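Local coordinates for phosphate-binding protein PstS 2 (Streptococcus pneumoniae, PDB 4H1X), which probably binds phosphate as the solute-binding component of the PstSACB ABC transporter, which imports phosphate, at residues D86-K89 and D93-L96; S167-K172 and D225-D230; G192-I197 and P216-S221. All blocks are in the same frame, centred on the assembly; numbering follows the deposited sequence. Where two conformers were deposited one is given.

Contact 1: residues D86-K89 and D93-L96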
# COMPACT_ATOMS: atom_id res chain seq x y z
N ASP A 86 13.78 3.29 -13.22
CA ASP A 86 15.03 2.54 -13.43
C ASP A 86 14.87 1.60 -14.64
O ASP A 86 15.31 0.45 -14.60
CB ASP A 86 15.44 1.74 -12.18
CG ASP A 86 15.78 2.52 -10.92
OD1 ASP A 86 16.38 3.62 -11.03
OD2 ASP A 86 15.53 1.98 -9.81
N GLY A 87 14.18 2.09 -15.67
CA GLY A 87 13.89 1.35 -16.89
C GLY A 87 12.91 0.20 -16.75
O GLY A 87 12.72 -0.54 -17.73
N VAL A 88 12.25 0.05 -15.56
CA VAL A 88 11.26 -1.02 -15.25
C VAL A 88 9.82 -0.49 -15.32
O VAL A 88 9.46 0.46 -14.60
CB VAL A 88 11.52 -1.68 -13.86
CG1 VAL A 88 10.51 -2.79 -13.56
CG2 VAL A 88 12.96 -2.21 -13.74
N LYS A 89 8.98 -1.15 -16.13
CA LYS A 89 7.57 -0.82 -16.29
C LYS A 89 6.79 -1.45 -15.17
O LYS A 89 6.91 -2.67 -14.96
CB LYS A 89 7.06 -1.34 -17.65
CG LYS A 89 5.57 -1.17 -17.86
CD LYS A 89 5.12 -1.84 -19.16
CE LYS A 89 3.63 -1.72 -19.36
NZ LYS A 89 3.25 -1.96 -20.79
N ASP A 93 3.70 -8.52 -13.00
CA ASP A 93 4.93 -9.29 -13.15
C ASP A 93 6.18 -8.64 -12.52
O ASP A 93 6.95 -9.35 -11.87
CB ASP A 93 5.17 -9.59 -14.63
CG ASP A 93 4.20 -10.62 -15.22
OD1 ASP A 93 3.48 -11.29 -14.43
OD2 ASP A 93 4.19 -10.78 -16.45
N THR A 94 6.39 -7.33 -12.70
CA THR A 94 7.61 -6.67 -12.19
C THR A 94 7.49 -6.34 -10.71
O THR A 94 8.53 -6.22 -10.02
CB THR A 94 7.97 -5.43 -13.01
OG1 THR A 94 6.86 -4.52 -13.02
CG2 THR A 94 8.38 -5.78 -14.47
N VAL A 95 6.24 -6.25 -10.19
CA VAL A 95 6.07 -6.06 -8.76
C VAL A 95 6.37 -7.41 -8.09
O VAL A 95 7.16 -7.46 -7.14
CB VAL A 95 4.67 -5.53 -8.38
CG1 VAL A 95 4.44 -5.60 -6.85
CG2 VAL A 95 4.48 -4.09 -8.88
N LEU A 96 5.75 -8.50 -8.61
CA LEU A 96 5.93 -9.86 -8.10
C LEU A 96 7.40 -10.30 -8.06
O LEU A 96 7.87 -10.77 -7.02
CB LEU A 96 5.13 -10.87 -8.95
CG LEU A 96 3.67 -11.05 -8.56
CD1 LEU A 96 2.94 -11.91 -9.59
CD2 LEU A 96 3.56 -11.67 -7.17
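Thr94, near the start of helix 92-96, reaches back to Val88 and Lys89 in the loop before it. Thr94 CB lies 3.7 Å from Val88 CG1. From CB the side chain splits into two branches. Thr94 CG2 continues the apolar contact, 3.8 Å from Val88 CG1. The Val88 methyl thus lies along the flank of the threonine. The carbonyl oxygen of the next residue comes closer still, with Lys89 O 3.5 Å from both Thr94 CB and Thr94 CG2. The polar branch turns to the same oxygen. Thr94 OG1 donates a hydrogen bond of 2.7 Å to Lys89 O. The hydroxyl approaches the Lys89 oxygen at 143° to its C=O bond, 18° off the carbonyl plane. It sits between its own backbone N and carbonyl carbon (chi1 57°), which turns it to the loop while the methyl stays beside the backbone N. Lys89 takes part through its backbone. Thr94 OG1 has a second, weak hydrogen bond with Ser91 N. It therefore joins two points of the loop that leads into the helix. Thr94 also packs on Tyr100 and shares a backbone hydrogen bond with it. The threonine hydroxyl links the loop after strand 81-85 to the first turn of helix 92-96, in a strand-loop-helix connection at the surface.

Contact 2: residues S167-K172 and D225-D230; sequences SSLMEK and DAIALD
Ile227 and Ala228 are neighbours in sequence, yet both point toward Leu169 on helix 164-180. In a regular strand, neighbouring side chains alternate between the two faces. Here the chain turns a corner at Ile227, and both residues face Phe106 of strand 103-110 and share backbone hydrogen bonds with it, as in a classic beta bulge. The bulge offers two apolar groups to one helix surface. Leu169 CD2 meets both: it lies 3.8 Å from Ala228 CB and 4.1 Å from Ile227 CD1. With CG anti to the backbone N (chi1 178°), Leu169 extends from the helix toward the strand. Met170, a selenomethionine, leaves the helix with the same first torsion (chi1 -172°). Its chain then bends at chi2 and chi3, which swings its end round to the isoleucine. This brings Met170 CE to within 3.8 Å of Ile227 CD1. The Ile227 methyl thus touches the ends of both helix residues. No hydrogen bond joins the two segments, and all four touching residues are buried. The packing is therefore made by side-chain methyl groups. Phe121 and Ile108 also pack on Met170, while Ile125 packs on Ile227. The contact is helix-on-sheet packing at a bulged part of the long strand 223-236. Such a strand, running between lobes, is consistent with the two-lobed fold of periplasmic binding proteins.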
# COMPACT_ATOMS: atom_id res chain seq x y z
N SER A 167 -6.56 -1.17 5.87
CA SER A 167 -7.95 -1.16 6.36
C SER A 167 -9.01 -1.44 5.29
O SER A 167 -9.90 -2.26 5.53
CB SER A 167 -8.27 0.15 7.05
OG SER A 167 -7.43 0.29 8.19
N SER A 168 -8.95 -0.73 4.14
CA SER A 168 -9.96 -0.90 3.09
C SER A 168 -9.99 -2.34 2.60
O SER A 168 -11.07 -2.93 2.54
CB SER A 168 -9.75 0.06 1.93
OG SER A 168 -10.84 -0.08 1.03
N LEU A 169 -8.81 -2.91 2.31
CA LEU A 169 -8.70 -4.29 1.84
C LEU A 169 -9.18 -5.28 2.91
O LEU A 169 -9.89 -6.24 2.58
CB LEU A 169 -7.27 -4.62 1.41
CG LEU A 169 -7.07 -6.09 0.95
CD1 LEU A 169 -7.98 -6.44 -0.26
CD2 LEU A 169 -5.61 -6.36 0.62
N MSE A 170 -8.82 -5.03 4.19
CA MSE A 170 -9.25 -5.88 5.30
C MSE A 170 -10.78 -5.88 5.38
O MSE A 170 -11.37 -6.94 5.59
CB MSE A 170 -8.62 -5.39 6.61
CG MSE A 170 -8.86 -6.31 7.76
SE MSE A 170 -8.33 -8.18 7.32
CE MSE A 170 -6.58 -8.01 6.95
N GLU A 171 -11.42 -4.70 5.17
CA GLU A 171 -12.88 -4.56 5.17
C GLU A 171 -13.48 -5.49 4.09
O GLU A 171 -14.44 -6.20 4.36
CB GLU A 171 -13.28 -3.09 4.95
CG GLU A 171 -13.11 -2.22 6.20
CD GLU A 171 -12.82 -0.73 6.04
OE1 GLU A 171 -13.19 -0.14 5.00
OE2 GLU A 171 -12.25 -0.15 7.00
N LYS A 172 -12.89 -5.50 2.87
CA LYS A 172 -13.39 -6.36 1.76
C LYS A 172 -13.27 -7.85 2.17
O LYS A 172 -14.18 -8.66 1.91
CB LYS A 172 -12.61 -6.09 0.44
CG LYS A 172 -12.69 -4.64 -0.11
CD LYS A 172 -14.10 -4.26 -0.51
CE LYS A 172 -14.11 -2.92 -1.24
NZ LYS A 172 -15.50 -2.45 -1.44
N ASP A 225 2.73 -12.23 7.40
CA ASP A 225 2.35 -12.83 6.14
C ASP A 225 1.86 -11.75 5.18
O ASP A 225 0.97 -10.97 5.54
CB ASP A 225 1.24 -13.84 6.44
CG ASP A 225 0.56 -14.43 5.24
OD1 ASP A 225 1.26 -15.05 4.41
OD2 ASP A 225 -0.68 -14.29 5.14
N ALA A 226 2.43 -11.68 3.96
CA ALA A 226 1.99 -10.66 3.00
C ALA A 226 0.73 -11.13 2.27
O ALA A 226 0.79 -12.07 1.47
CB ALA A 226 3.10 -10.34 2.01
N ILE A 227 -0.41 -10.48 2.55
CA ILE A 227 -1.70 -10.82 1.93
C ILE A 227 -1.84 -10.10 0.58
O ILE A 227 -2.69 -10.46 -0.22
CB ILE A 227 -2.90 -10.52 2.86
CG1 ILE A 227 -3.05 -9.02 3.18
CG2 ILE A 227 -2.83 -11.38 4.12
CD1 ILE A 227 -4.45 -8.57 3.81
N ALA A 228 -1.02 -9.08 0.33
CA ALA A 228 -1.06 -8.32 -0.92
C ALA A 228 0.20 -7.51 -1.08
O ALA A 228 0.87 -7.18 -0.09
CB ALA A 228 -2.26 -7.38 -0.93
N LEU A 229 0.50 -7.16 -2.34
CA LEU A 229 1.57 -6.23 -2.68
C LEU A 229 0.92 -5.01 -3.27
O LEU A 229 0.02 -5.12 -4.12
CB LEU A 229 2.61 -6.83 -3.64
CG LEU A 229 3.35 -8.08 -3.16
CD1 LEU A 229 4.32 -8.54 -4.23
CD2 LEU A 229 4.09 -7.83 -1.85
N ASP A 230 1.30 -3.86 -2.75
CA ASP A 230 0.73 -2.61 -3.20
C ASP A 230 1.80 -1.85 -3.95
O ASP A 230 2.74 -1.37 -3.33
CB ASP A 230 0.20 -1.80 -2.00
CG ASP A 230 -0.34 -0.43 -2.37
OD1 ASP A 230 -1.15 -0.35 -3.33
OD2 ASP A 230 0.07 0.56 -1.72

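Contact 3: residues G192-I197 and P216-S221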
# COMPACT_ATOMS: atom_id res chain seq x y z
N GLY A 192 -2.24 2.62 13.01
CA GLY A 192 -0.92 2.59 12.39
C GLY A 192 -0.27 1.26 12.59
O GLY A 192 -0.71 0.49 13.45
N SER A 193 0.76 0.96 11.79
CA SER A 193 1.44 -0.34 11.84
C SER A 193 2.00 -0.63 13.26
O SER A 193 1.78 -1.73 13.78
CB SER A 193 2.56 -0.40 10.80
OG SER A 193 2.05 -0.33 9.47
N SER A 194 2.69 0.35 13.87
CA SER A 194 3.29 0.17 15.20
C SER A 194 2.22 -0.17 16.23
O SER A 194 2.42 -1.11 17.01
CB SER A 194 4.07 1.42 15.62
OG SER A 194 5.22 1.53 14.80
N ALA A 195 1.05 0.53 16.19
CA ALA A 195 -0.05 0.28 17.12
C ALA A 195 -0.67 -1.12 16.92
O ALA A 195 -1.01 -1.77 17.90
CB ALA A 195 -1.12 1.36 17.01
N GLY A 196 -0.71 -1.59 15.68
CA GLY A 196 -1.20 -2.93 15.35
C GLY A 196 -0.30 -4.02 15.93
O GLY A 196 -0.77 -5.00 16.52
N ILE A 197 1.03 -3.86 15.75
CA ILE A 197 2.01 -4.83 16.30
C ILE A 197 1.86 -4.89 17.83
O ILE A 197 1.77 -5.98 18.41
CB ILE A 197 3.45 -4.42 15.87
CG1 ILE A 197 3.63 -4.61 14.36
CG2 ILE A 197 4.51 -5.22 16.66
CD1 ILE A 197 4.79 -3.84 13.76
N PRO A 216 13.48 -6.28 13.16
CA PRO A 216 13.78 -7.49 13.94
C PRO A 216 13.11 -7.45 15.33
O PRO A 216 12.57 -8.47 15.76
CB PRO A 216 15.30 -7.46 14.05
CG PRO A 216 15.74 -6.74 12.80
CD PRO A 216 14.71 -5.66 12.62
N GLU A 217 13.07 -6.27 16.00
CA GLU A 217 12.43 -6.15 17.33
C GLU A 217 10.91 -6.39 17.23
O GLU A 217 10.34 -7.11 18.07
CB GLU A 217 12.73 -4.78 17.96
CG GLU A 217 12.38 -4.72 19.45
CD GLU A 217 12.65 -3.42 20.20
OE1 GLU A 217 13.49 -2.61 19.75
OE2 GLU A 217 12.05 -3.25 21.29
N GLU A 218 10.25 -5.78 16.23
CA GLU A 218 8.80 -5.95 16.05
C GLU A 218 8.44 -7.40 15.77
O GLU A 218 7.47 -7.90 16.33
CB GLU A 218 8.28 -5.07 14.90
CG GLU A 218 8.26 -3.58 15.21
CD GLU A 218 8.07 -2.69 14.00
OE1 GLU A 218 8.28 -3.16 12.85
OE2 GLU A 218 7.66 -1.53 14.20
N GLY A 219 9.24 -8.07 14.94
CA GLY A 219 9.00 -9.46 14.54
C GLY A 219 9.12 -10.50 15.64
O GLY A 219 8.60 -11.61 15.48
N LYS A 220 9.81 -10.17 16.76
CA LYS A 220 10.00 -11.11 17.87
C LYS A 220 8.66 -11.60 18.42
O LYS A 220 7.81 -10.78 18.75
CB LYS A 220 10.85 -10.47 18.99
CG LYS A 220 11.63 -11.49 19.81
CD LYS A 220 12.49 -10.82 20.88
CE LYS A 220 13.12 -11.82 21.82
NZ LYS A 220 14.14 -11.19 22.70
N SER A 221 8.47 -12.93 18.46
CA SER A 221 7.27 -13.64 18.95
C SER A 221 6.12 -13.61 17.93
O SER A 221 5.06 -14.16 18.23
CB SER A 221 6.78 -13.07 20.29
OG SER A 221 6.06 -11.85 20.13
O HOH W 1 6.99 -0.50 16.56
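Van der Waals packing joins Ile197 on helix 193-202 to Glu218 on helix 216-219. A methyl of the isoleucine sits over the flat face of the carboxylate, with Ile197 CD1 3.5 Å from Glu218 CD. Ile197 CD1 is a near-equal 3.7 Å from Glu218 OE1 and Glu218 OE2, so the methyl is centred above the group. The aliphatic stem is covered too, with Ile197 CD1 3.8 Å from Glu218 CG and 3.9 Å from Glu218 CB. The two side chains lie roughly perpendicular. Glu218 is extended beyond CG (chi2 166°), which carries the carboxylate out across the methyl. The other branch of the isoleucine meets the backbone, with Ile197 CG2 4.0 Å from Glu218 O.

The second kind of link goes through water. Ser194 OG and Glu218 OE2 are 4.0 Å apart, too far for a direct hydrogen bond. A water to the side of the pair bridges them. The water oxygen donates to Glu218 OE2 at 2.7 Å and is hydrogen-bonded to Ser194 OG at 3.2 Å.

Charge and backbone bonds hold the other carboxylate oxygen. Glu218 OE1 makes a salt bridge with Arg212 NH1, whose charge would probably stabilise the ionised form of the glutamate. This bond and the water would restrict rotation of the carboxylate. Lys201, farther along helix 193-202, donates from NZ to Glu218 O and so gives a further tie between the two helices. Helix 216-219 is short and weakly bonded. There, the bond from Thr215 N to Glu218 OE1, with the sequence Thr-Pro-Glu-Glu, is consistent with one half of a capping box.

Overall arrangement
From the N terminus, contact 1 comes first. It closes a short loop between strand 81-85 and helix 92-96. The chain then runs on through strand 103-110 to helix 164-180, where contact 2 opens. Contact 2 closes only at strand 223-236. Contact 3 is nested inside that long loop and joins helices 193-202 and 216-219. Helix 216-219 is followed by strand 223-236, so contacts 2 and 3 adjoin in sequence, though their centres are about 17 Å apart. Contacts 1 and 2 are in series but touch in space, Val95 CG1 lying 3.9 Å from Leu229 CB. Strand 223-236 thus lies against parts of both lobes. Contact 3 does not touch contact 1.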